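Local atomic coordinates of heme-binding protein A (Haemophilus parasuis 29755, PDB entry 3TPA), a protein that probably binds glutathione as the solute-binding component of a bacterial ABC transport system. Residues 280-285 against 349-354; 326-331 against 467-472; 410-415 against 424-429. The protein carries 1 engineered substitution. All coordinates share one frame; numbering follows the deposited sequence. Where two conformers were deposited one is given.

Interaction 1: residues 280-285 against 349-354; sequences KPELNN and NGFETE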
loop_
_atom_site.group_PDB
_atom_site.type_symbol
_atom_site.label_atom_id
_atom_site.label_comp_id
_atom_site.label_asym_id
_atom_site.label_seq_id
_atom_site.Cartn_x
_atom_site.Cartn_y
_atom_site.Cartn_z
ATOM N N LYS A 280 8.108 -19.871 21.428
ATOM C CA LYS A 280 7.325 -20.888 22.125
ATOM C C LYS A 280 8.040 -22.229 22.049
ATOM O O LYS A 280 8.747 -22.505 21.081
ATOM C CB LYS A 280 5.925 -20.991 21.533
ATOM C CG LYS A 280 5.038 -19.794 21.853
ATOM C CD LYS A 280 4.581 -19.799 23.301
ATOM C CE LYS A 280 3.388 -18.871 23.464
ATOM N NZ LYS A 280 2.738 -19.044 24.786
ATOM N N PRO A 281 7.867 -23.067 23.077
ATOM C CA PRO A 281 8.672 -24.289 23.195
ATOM C C PRO A 281 8.697 -25.145 21.928
ATOM O O PRO A 281 9.777 -25.431 21.425
ATOM C CB PRO A 281 8.001 -25.030 24.352
ATOM C CG PRO A 281 7.441 -23.922 25.203
ATOM C CD PRO A 281 6.969 -22.880 24.229
ATOM N N GLU A 282 7.539 -25.540 21.414
ATOM C CA GLU A 282 7.502 -26.423 20.242
ATOM C C GLU A 282 7.753 -25.657 18.941
ATOM O O GLU A 282 8.438 -26.139 18.023
ATOM C CB GLU A 282 6.161 -27.162 20.170
ATOM C CG GLU A 282 5.952 -28.194 21.272
ATOM C CD GLU A 282 5.472 -27.576 22.571
ATOM O OE1 GLU A 282 4.764 -26.552 22.521
ATOM O OE2 GLU A 282 5.792 -28.118 23.650
ATOM N N LEU A 283 7.209 -24.447 18.873
ATOM C CA LEU A 283 7.351 -23.606 17.687
ATOM C C LEU A 283 8.769 -23.064 17.502
ATOM O O LEU A 283 9.095 -22.509 16.454
ATOM C CB LEU A 283 6.348 -22.451 17.748
ATOM C CG LEU A 283 4.867 -22.872 17.832
ATOM C CD1 LEU A 283 3.972 -21.646 17.769
ATOM C CD2 LEU A 283 4.501 -23.832 16.714
ATOM N N ASN A 284 9.607 -23.201 18.528
ATOM C CA ASN A 284 11.021 -22.808 18.415
ATOM C C ASN A 284 11.820 -23.769 17.539
ATOM O O ASN A 284 12.945 -23.489 17.134
ATOM C CB ASN A 284 11.682 -22.709 19.797
ATOM C CG ASN A 284 13.146 -22.333 19.706
ATOM O OD1 ASN A 284 14.023 -23.193 19.796
ATOM N ND2 ASN A 284 13.419 -21.044 19.503
ATOM N N ASN A 285 11.206 -24.903 17.244
ATOM C CA ASN A 285 11.839 -25.990 16.525
ATOM C C ASN A 285 11.536 -25.914 15.031
ATOM O O ASN A 285 10.397 -26.025 14.608
ATOM C CB ASN A 285 11.346 -27.304 17.120
ATOM C CG ASN A 285 11.965 -28.508 16.472
ATOM O OD1 ASN A 285 12.010 -28.615 15.253
ATOM N ND2 ASN A 285 12.438 -29.438 17.292
ATOM N N ASN A 349 3.438 -37.698 19.415
ATOM C CA ASN A 349 2.018 -37.458 19.691
ATOM C C ASN A 349 1.604 -36.003 19.454
ATOM O O ASN A 349 0.545 -35.573 19.905
ATOM C CB ASN A 349 1.675 -37.858 21.130
ATOM C CG ASN A 349 2.142 -39.258 21.470
ATOM O OD1 ASN A 349 1.890 -40.206 20.725
ATOM N ND2 ASN A 349 2.844 -39.392 22.593
ATOM N N GLY A 350 2.452 -35.246 18.760
ATOM C CA GLY A 350 2.208 -33.833 18.541
ATOM C C GLY A 350 2.172 -33.073 19.856
ATOM O O GLY A 350 2.921 -33.380 20.786
ATOM N N PHE A 351 1.283 -32.090 19.940
ATOM C CA PHE A 351 1.225 -31.208 21.100
ATOM C C PHE A 351 -0.024 -30.316 21.056
ATOM O O PHE A 351 -0.778 -30.335 20.094
ATOM C CB PHE A 351 2.502 -30.352 21.173
ATOM C CG PHE A 351 2.745 -29.512 19.943
ATOM C CD1 PHE A 351 2.270 -28.214 19.869
ATOM C CD2 PHE A 351 3.445 -30.026 18.860
ATOM C CE1 PHE A 351 2.495 -27.439 18.738
ATOM C CE2 PHE A 351 3.666 -29.256 17.725
ATOM C CZ PHE A 351 3.190 -27.965 17.667
ATOM N N GLU A 352 -0.242 -29.539 22.109
ATOM C CA GLU A 352 -1.372 -28.630 22.133
ATOM C C GLU A 352 -0.873 -27.210 21.921
ATOM O O GLU A 352 0.222 -26.852 22.353
ATOM C CB GLU A 352 -2.140 -28.720 23.460
ATOM C CG GLU A 352 -2.685 -30.107 23.812
ATOM C CD GLU A 352 -3.245 -30.149 25.228
ATOM O OE1 GLU A 352 -2.610 -29.566 26.134
ATOM O OE2 GLU A 352 -4.323 -30.745 25.438
ATOM N N THR A 353 -1.687 -26.399 21.265
ATOM C CA THR A 353 -1.309 -25.018 20.977
ATOM C C THR A 353 -2.573 -24.184 20.750
ATOM O O THR A 353 -3.670 -24.632 21.066
ATOM C CB THR A 353 -0.339 -24.934 19.770
ATOM O OG1 THR A 353 0.129 -23.591 19.621
ATOM C CG2 THR A 353 -1.023 -25.389 18.473
ATOM N N GLU A 354 -2.420 -22.974 20.223
ATOM C CA GLU A 354 -3.550 -22.089 19.995
ATOM C C GLU A 354 -3.415 -21.389 18.658
ATOM O O GLU A 354 -2.311 -21.105 18.204
ATOM C CB GLU A 354 -3.625 -21.003 21.071
ATOM C CG GLU A 354 -3.819 -21.470 22.496
ATOM C CD GLU A 354 -3.873 -20.297 23.472
ATOM O OE1 GLU A 354 -3.028 -19.380 23.354
ATOM O OE2 GLU A 354 -4.773 -20.280 24.342
HETATM O O HOH W 1 2.634 -25.308 23.474
#
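Carboxylate oxygen OE1 of Glu-282 accepts a hydrogen bond from a water molecule 2.6 Å away, which donates its other hydrogen bond to the backbone carbonyl oxygen O of Glu-352. The bridge, longer on the Glu-352 side, ties a loop to a strand in the six-stranded mixed sheet of a family 5 solute-binding protein: 280-285 joins strand 261-276 to helix 286-294, while 352-354 lie in the strand. It also illustrates how one side chain can serve two kinds of contact. Before reaching the water, the aliphatic part of Glu-282 lies flat over the phenyl ring of Phe-351. CB of Glu-282 sits 3.8 Å from the centroid of the Phe-351 ring and only 5° off its normal, a CH-pi contact over the face; CG moves on toward the root of the ring, 3.7 Å from CG of Phe-351. A bend at chi2 (82°) then turns the carboxylate so that its plane lies 25° from that of the ring, with OE1 of Glu-282 still above the ring plane, outward of CD1 of Phe-351 and 4.0 Å from it. The two side chains thus run past each other in opposite directions. Glu-282 also opens a type I beta turn, closed by the bond from Asn-285 N to Glu-282 O, and OD1 of Asn-285 caps the following helix through the backbone N of Val-288. Phe-351 also packs on Val-288 of that helix and on Val-384 of the adjoining strand. Beside the glutamate, the buried Leu-283 approaches the ring obliquely, its CD2 standing 4.4 Å from CZ of Phe-351.

Interaction 2: residues 326-331 against 467-472; sequences PHLPQY and QAVEIF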
loop_
_atom_site.group_PDB
_atom_site.type_symbol
_atom_site.label_atom_id
_atom_site.label_comp_id
_atom_site.label_asym_id
_atom_site.label_seq_id
_atom_site.Cartn_x
_atom_site.Cartn_y
_atom_site.Cartn_z
ATOM N N PRO A 326 10.504 -17.166 -8.632
ATOM C CA PRO A 326 9.526 -18.121 -9.176
ATOM C C PRO A 326 9.836 -19.589 -8.841
ATOM O O PRO A 326 8.991 -20.447 -9.070
ATOM C CB PRO A 326 9.599 -17.880 -10.689
ATOM C CG PRO A 326 10.949 -17.285 -10.916
ATOM C CD PRO A 326 11.289 -16.500 -9.686
ATOM N N HIS A 327 11.009 -19.878 -8.295
ATOM C CA HIS A 327 11.364 -21.265 -8.010
ATOM C C HIS A 327 11.756 -21.469 -6.547
ATOM O O HIS A 327 12.445 -22.431 -6.200
ATOM C CB HIS A 327 12.474 -21.743 -8.958
ATOM C CG HIS A 327 13.630 -20.798 -9.057
ATOM N ND1 HIS A 327 14.674 -20.805 -8.155
ATOM C CD2 HIS A 327 13.904 -19.814 -9.947
ATOM C CE1 HIS A 327 15.543 -19.862 -8.483
ATOM N NE2 HIS A 327 15.099 -19.243 -9.563
ATOM N N LEU A 328 11.324 -20.552 -5.692
ATOM C CA LEU A 328 11.474 -20.738 -4.253
ATOM C C LEU A 328 10.882 -22.095 -3.869
ATOM O O LEU A 328 9.728 -22.386 -4.197
ATOM C CB LEU A 328 10.742 -19.626 -3.503
ATOM C CG LEU A 328 10.974 -19.550 -1.993
ATOM C CD1 LEU A 328 12.482 -19.347 -1.652
ATOM C CD2 LEU A 328 10.131 -18.430 -1.399
ATOM N N PRO A 329 11.668 -22.930 -3.174
ATOM C CA PRO A 329 11.164 -24.251 -2.779
ATOM C C PRO A 329 9.967 -24.113 -1.850
ATOM O O PRO A 329 9.939 -23.212 -1.015
ATOM C CB PRO A 329 12.356 -24.873 -2.037
ATOM C CG PRO A 329 13.558 -24.129 -2.544
ATOM C CD PRO A 329 13.072 -22.726 -2.766
ATOM N N GLN A 330 8.982 -24.991 -2.011
ATOM C CA GLN A 330 7.740 -24.935 -1.245
ATOM C C GLN A 330 7.600 -26.154 -0.340
ATOM O O GLN A 330 8.132 -27.244 -0.635
ATOM C CB GLN A 330 6.528 -24.883 -2.185
ATOM C CG GLN A 330 6.490 -23.647 -3.070
ATOM C CD GLN A 330 6.423 -22.370 -2.257
ATOM O OE1 GLN A 330 5.470 -22.149 -1.512
ATOM N NE2 GLN A 330 7.447 -21.533 -2.382
ATOM N N TYR A 331 6.884 -25.974 0.764
ATOM C CA TYR A 331 6.526 -27.106 1.605
ATOM C C TYR A 331 5.144 -27.560 1.163
ATOM O O TYR A 331 4.135 -27.100 1.689
ATOM C CB TYR A 331 6.524 -26.724 3.088
ATOM C CG TYR A 331 7.859 -26.188 3.597
ATOM C CD1 TYR A 331 8.880 -27.047 3.989
ATOM C CD2 TYR A 331 8.091 -24.822 3.676
ATOM C CE1 TYR A 331 10.103 -26.545 4.451
ATOM C CE2 TYR A 331 9.279 -24.332 4.136
ATOM C CZ TYR A 331 10.284 -25.190 4.513
ATOM O OH TYR A 331 11.454 -24.655 4.971
ATOM N N GLN A 467 18.272 -14.065 -1.998
ATOM C CA GLN A 467 19.070 -14.773 -1.029
ATOM C C GLN A 467 18.460 -14.701 0.356
ATOM O O GLN A 467 18.404 -15.717 1.059
ATOM C CB GLN A 467 20.495 -14.221 -0.984
ATOM C CG GLN A 467 21.322 -14.567 -2.196
ATOM C CD GLN A 467 22.762 -14.128 -2.066
ATOM O OE1 GLN A 467 23.178 -13.603 -1.034
ATOM N NE2 GLN A 467 23.537 -14.356 -3.115
ATOM N N ALA A 468 18.030 -13.508 0.761
ATOM C CA ALA A 468 17.359 -13.336 2.061
ATOM C C ALA A 468 16.089 -14.174 2.170
ATOM O O ALA A 468 15.831 -14.800 3.196
ATOM C CB ALA A 468 17.020 -11.867 2.300
ATOM N N VAL A 469 15.281 -14.167 1.113
ATOM C CA VAL A 469 14.029 -14.925 1.129
ATOM C C VAL A 469 14.282 -16.443 1.213
ATOM O O VAL A 469 13.561 -17.152 1.882
ATOM C CB VAL A 469 13.121 -14.558 -0.069
ATOM C CG1 VAL A 469 11.999 -15.569 -0.222
ATOM C CG2 VAL A 469 12.556 -13.162 0.137
ATOM N N GLU A 470 15.336 -16.944 0.579
ATOM C CA GLU A 470 15.655 -18.372 0.677
ATOM C C GLU A 470 15.980 -18.767 2.122
ATOM O O GLU A 470 15.614 -19.848 2.586
ATOM C CB GLU A 470 16.810 -18.737 -0.262
ATOM C CG GLU A 470 16.441 -18.713 -1.745
ATOM C CD GLU A 470 16.157 -20.098 -2.317
ATOM O OE1 GLU A 470 16.048 -21.070 -1.540
ATOM O OE2 GLU A 470 16.042 -20.217 -3.557
ATOM N N ILE A 471 16.662 -17.885 2.844
ATOM C CA ILE A 471 16.969 -18.148 4.251
ATOM C C ILE A 471 15.694 -18.136 5.096
ATOM O O ILE A 471 15.437 -19.052 5.900
ATOM C CB ILE A 471 17.980 -17.128 4.822
ATOM C CG1 ILE A 471 19.370 -17.334 4.205
ATOM C CG2 ILE A 471 18.040 -17.223 6.352
ATOM C CD1 ILE A 471 20.360 -16.199 4.510
ATOM N N PHE A 472 14.892 -17.097 4.913
ATOM C CA PHE A 472 13.565 -17.053 5.549
ATOM C C PHE A 472 12.753 -18.332 5.278
ATOM O O PHE A 472 12.194 -18.933 6.192
ATOM C CB PHE A 472 12.767 -15.833 5.077
ATOM C CG PHE A 472 11.281 -16.064 5.066
ATOM C CD1 PHE A 472 10.547 -16.034 6.250
ATOM C CD2 PHE A 472 10.617 -16.355 3.873
ATOM C CE1 PHE A 472 9.154 -16.261 6.230
ATOM C CE2 PHE A 472 9.251 -16.600 3.851
ATOM C CZ PHE A 472 8.518 -16.549 5.029
#
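An irregular backbone, 326-331, passes helical segment 467-472, with the closest alpha carbons, those of Leu-328 and Glu-470, 6.9 Å apart. From Leu-328 onward the loop is extended but belongs to no regular strand, whereas the helix continues beyond 467-472 at both ends. Across this gap the buried Leu-328 does most of the work, and its two methyls have different partners. CD2 of Leu-328 meets CG1 of Val-469 at 3.6 Å, the two side chains crossing at about a right angle. Glu-470 was modelled in two conformers, and in the one given CD1 of Leu-328 lies 3.8 Å from the carboxylate carbon CD of Glu-470. With CG of Leu-328 opposite the backbone N (chi1 -171°), the branched end extends to the helix even though its CB does not head straight for it. The contact joins the connection between strand 310-312 and helix 335-344 to the long helix 458-475, which leads into strand 478-491 of the six-stranded mixed sheet, a piece of the larger solute-binding fold brought together from segments 136 residues apart. In the same conformer Glu-470 bends at chi2 (-100°), and its carboxylate passes Leu-328 and arrives at the ring of Pro-329, whose CD is 3.6 Å from OE1 of Glu-470. This is van der Waals contact between a carboxylate and ring carbons. Within the loop, NE2 of Gln-330 donates a nearly straight bond (175°) to O of Leu-328, 3.0 Å away, approaching from above the carbonyl plane. The same amide nitrogen also bonds Thr-314 O. Further along helix 458-475, Gln-473 receives the hydroxyl of Tyr-331 at its backbone O and bonds Pro-329 O through its NE2.

Interaction 3: residues 410-415 against 424-429; sequences YGWTSR and FPLFSQ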
loop_
_atom_site.group_PDB
_atom_site.type_symbol
_atom_site.label_atom_id
_atom_site.label_comp_id
_atom_site.label_asym_id
_atom_site.label_seq_id
_atom_site.Cartn_x
_atom_site.Cartn_y
_atom_site.Cartn_z
ATOM N N TYR A 410 -2.670 -13.515 10.407
ATOM C CA TYR A 410 -2.220 -12.142 10.296
ATOM C C TYR A 410 -2.105 -11.746 8.830
ATOM O O TYR A 410 -2.157 -12.597 7.925
ATOM C CB TYR A 410 -0.857 -11.986 11.003
ATOM C CG TYR A 410 -0.888 -12.422 12.460
ATOM C CD1 TYR A 410 -1.528 -11.644 13.428
ATOM C CD2 TYR A 410 -0.304 -13.619 12.864
ATOM C CE1 TYR A 410 -1.566 -12.036 14.762
ATOM C CE2 TYR A 410 -0.323 -14.016 14.200
ATOM C CZ TYR A 410 -0.957 -13.222 15.142
ATOM O OH TYR A 410 -0.984 -13.609 16.466
ATOM N N GLY A 411 -1.951 -10.451 8.599
ATOM C CA GLY A 411 -1.763 -9.941 7.259
ATOM C C GLY A 411 -0.852 -8.730 7.281
ATOM O O GLY A 411 -0.723 -8.044 8.302
ATOM N N TRP A 412 -0.191 -8.480 6.162
ATOM C CA TRP A 412 0.629 -7.285 6.032
ATOM C C TRP A 412 0.385 -6.644 4.674
ATOM O O TRP A 412 0.242 -7.343 3.670
ATOM C CB TRP A 412 2.117 -7.643 6.176
ATOM C CG TRP A 412 3.041 -6.485 5.903
ATOM C CD1 TRP A 412 3.751 -6.249 4.751
ATOM C CD2 TRP A 412 3.345 -5.410 6.792
ATOM N NE1 TRP A 412 4.473 -5.088 4.873
ATOM C CE2 TRP A 412 4.245 -4.552 6.119
ATOM C CE3 TRP A 412 2.943 -5.083 8.099
ATOM C CZ2 TRP A 412 4.752 -3.397 6.702
ATOM C CZ3 TRP A 412 3.449 -3.934 8.679
ATOM C CH2 TRP A 412 4.346 -3.102 7.980
ATOM N N THR A 413 0.346 -5.316 4.650
ATOM C CA THR A 413 0.247 -4.561 3.405
ATOM C C THR A 413 1.431 -3.627 3.277
ATOM O O THR A 413 1.726 -2.860 4.192
ATOM C CB THR A 413 -1.053 -3.730 3.360
ATOM O OG1 THR A 413 -2.175 -4.616 3.344
ATOM C CG2 THR A 413 -1.086 -2.845 2.113
ATOM N N SER A 414 2.111 -3.692 2.138
ATOM C CA SER A 414 3.218 -2.790 1.863
ATOM C C SER A 414 2.698 -1.494 1.255
ATOM O O SER A 414 1.896 -1.524 0.324
ATOM C CB SER A 414 4.194 -3.441 0.895
ATOM O OG SER A 414 5.211 -2.531 0.504
ATOM N N ARG A 415 3.171 -0.356 1.752
ATOM C CA ARG A 415 2.686 0.925 1.250
ATOM C C ARG A 415 3.498 1.485 0.086
ATOM O O ARG A 415 2.976 2.271 -0.686
ATOM C CB ARG A 415 2.587 1.957 2.374
ATOM C CG ARG A 415 1.762 1.505 3.557
ATOM C CD ARG A 415 1.875 2.504 4.692
ATOM N NE ARG A 415 1.643 1.887 5.993
ATOM C CZ ARG A 415 2.605 1.411 6.773
ATOM N NH1 ARG A 415 3.872 1.476 6.386
ATOM N NH2 ARG A 415 2.299 0.867 7.938
ATOM N N PHE A 424 11.741 -6.232 6.004
ATOM C CA PHE A 424 12.232 -5.569 7.213
ATOM C C PHE A 424 11.137 -5.448 8.296
ATOM O O PHE A 424 11.372 -5.784 9.452
ATOM C CB PHE A 424 12.875 -4.204 6.877
ATOM C CG PHE A 424 13.609 -3.583 8.032
ATOM C CD1 PHE A 424 14.948 -3.893 8.276
ATOM C CD2 PHE A 424 12.968 -2.705 8.871
ATOM C CE1 PHE A 424 15.633 -3.324 9.349
ATOM C CE2 PHE A 424 13.641 -2.125 9.939
ATOM C CZ PHE A 424 14.970 -2.438 10.187
ATOM N N PRO A 425 9.944 -4.960 7.934
ATOM C CA PRO A 425 8.903 -4.908 8.971
ATOM C C PRO A 425 8.577 -6.275 9.574
ATOM O O PRO A 425 8.360 -6.375 10.792
ATOM C CB PRO A 425 7.691 -4.352 8.220
ATOM C CG PRO A 425 8.289 -3.482 7.159
ATOM C CD PRO A 425 9.546 -4.224 6.723
ATOM N N LEU A 426 8.526 -7.307 8.731
ATOM C CA LEU A 426 8.122 -8.643 9.178
ATOM C C LEU A 426 9.208 -9.435 9.907
ATOM O O LEU A 426 8.910 -10.270 10.756
ATOM C CB LEU A 426 7.655 -9.476 7.984
ATOM C CG LEU A 426 6.336 -9.001 7.381
ATOM C CD1 LEU A 426 5.940 -9.814 6.160
ATOM C CD2 LEU A 426 5.256 -9.059 8.446
ATOM N N PHE A 427 10.465 -9.207 9.561
ATOM C CA PHE A 427 11.511 -10.149 9.974
ATOM C C PHE A 427 12.777 -9.515 10.576
ATOM O O PHE A 427 13.742 -10.217 10.887
ATOM C CB PHE A 427 11.903 -11.051 8.781
ATOM C CG PHE A 427 10.737 -11.800 8.156
ATOM C CD1 PHE A 427 9.878 -12.565 8.930
ATOM C CD2 PHE A 427 10.516 -11.731 6.785
ATOM C CE1 PHE A 427 8.812 -13.257 8.346
ATOM C CE2 PHE A 427 9.451 -12.401 6.189
ATOM C CZ PHE A 427 8.589 -13.161 6.972
ATOM N N SER A 428 12.812 -8.196 10.715
ATOM C CA SER A 428 14.008 -7.583 11.314
ATOM C C SER A 428 14.020 -7.753 12.824
ATOM O O SER A 428 12.980 -7.668 13.485
ATOM C CB SER A 428 14.129 -6.092 10.992
ATOM O OG SER A 428 15.257 -5.533 11.661
ATOM N N GLN A 429 15.207 -7.987 13.372
ATOM C CA GLN A 429 15.361 -8.026 14.818
ATOM C C GLN A 429 14.854 -6.726 15.429
ATOM O O GLN A 429 14.335 -6.711 16.535
ATOM C CB GLN A 429 16.821 -8.236 15.208
ATOM C CG GLN A 429 16.997 -8.571 16.673
ATOM C CD GLN A 429 18.263 -9.355 16.946
ATOM O OE1 GLN A 429 18.238 -10.376 17.638
ATOM N NE2 GLN A 429 19.380 -8.882 16.404
#
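A strand of the six-stranded mixed sheet and the helix that follows it meet here: strand 407-413 runs into a short loop, and helix 420-427 turns back to pack on the strand's end, a strand-loop-helix connection within the chain of a family 5 solute-binding protein. Trp-412 carries the contact from the strand. With its CG opposite the backbone N (chi1 174°), the indole is directed at the helix and meets Pro-425 with its six-membered ring. CB of Pro-425 lies 3.3 Å above the indole plane but is displaced toward the rim, so that it touches CZ2 of Trp-412 at 3.4 Å and CH2 at 3.6 Å; CG of Pro-425 lies over the same face, 3.6 Å from CZ2 of Trp-412. The two side chains cross at about a right angle. The indole is also fixed by polar means, since NE1 of Trp-412 donates to the backbone O of Asn-421, earlier in the same helix. The helix is kinked here, because the N of Pro-425 carries no hydrogen to bond to the turn before. Next along the helix, the buried Leu-426 packs against the base of the tryptophan, its CD2 4.1 Å from CB of Trp-412.

The six-stranded mixed sheet connects the three contacts. Interactions 1 and 3 use its neighbouring strands 351-356 and 407-413; their centres lie about 24 Å apart, their nearest atoms about 8 Å. Interaction 2 is linked to it through helix 458-475 and strand 478-491. Its centre is about 24 Å from that of interaction 1, without touch, and about 17 Å from that of interaction 3, where CE1 of Phe-472 meets CZ of Phe-427 at 3.2 Å. Along the chain, interactions 1 and 2 interleave; interaction 1 closes before interaction 3 opens, between the segments of interaction 2. Interactions 1 and 2 thus join parts distant in sequence, and interaction 3 is a local return of the chain.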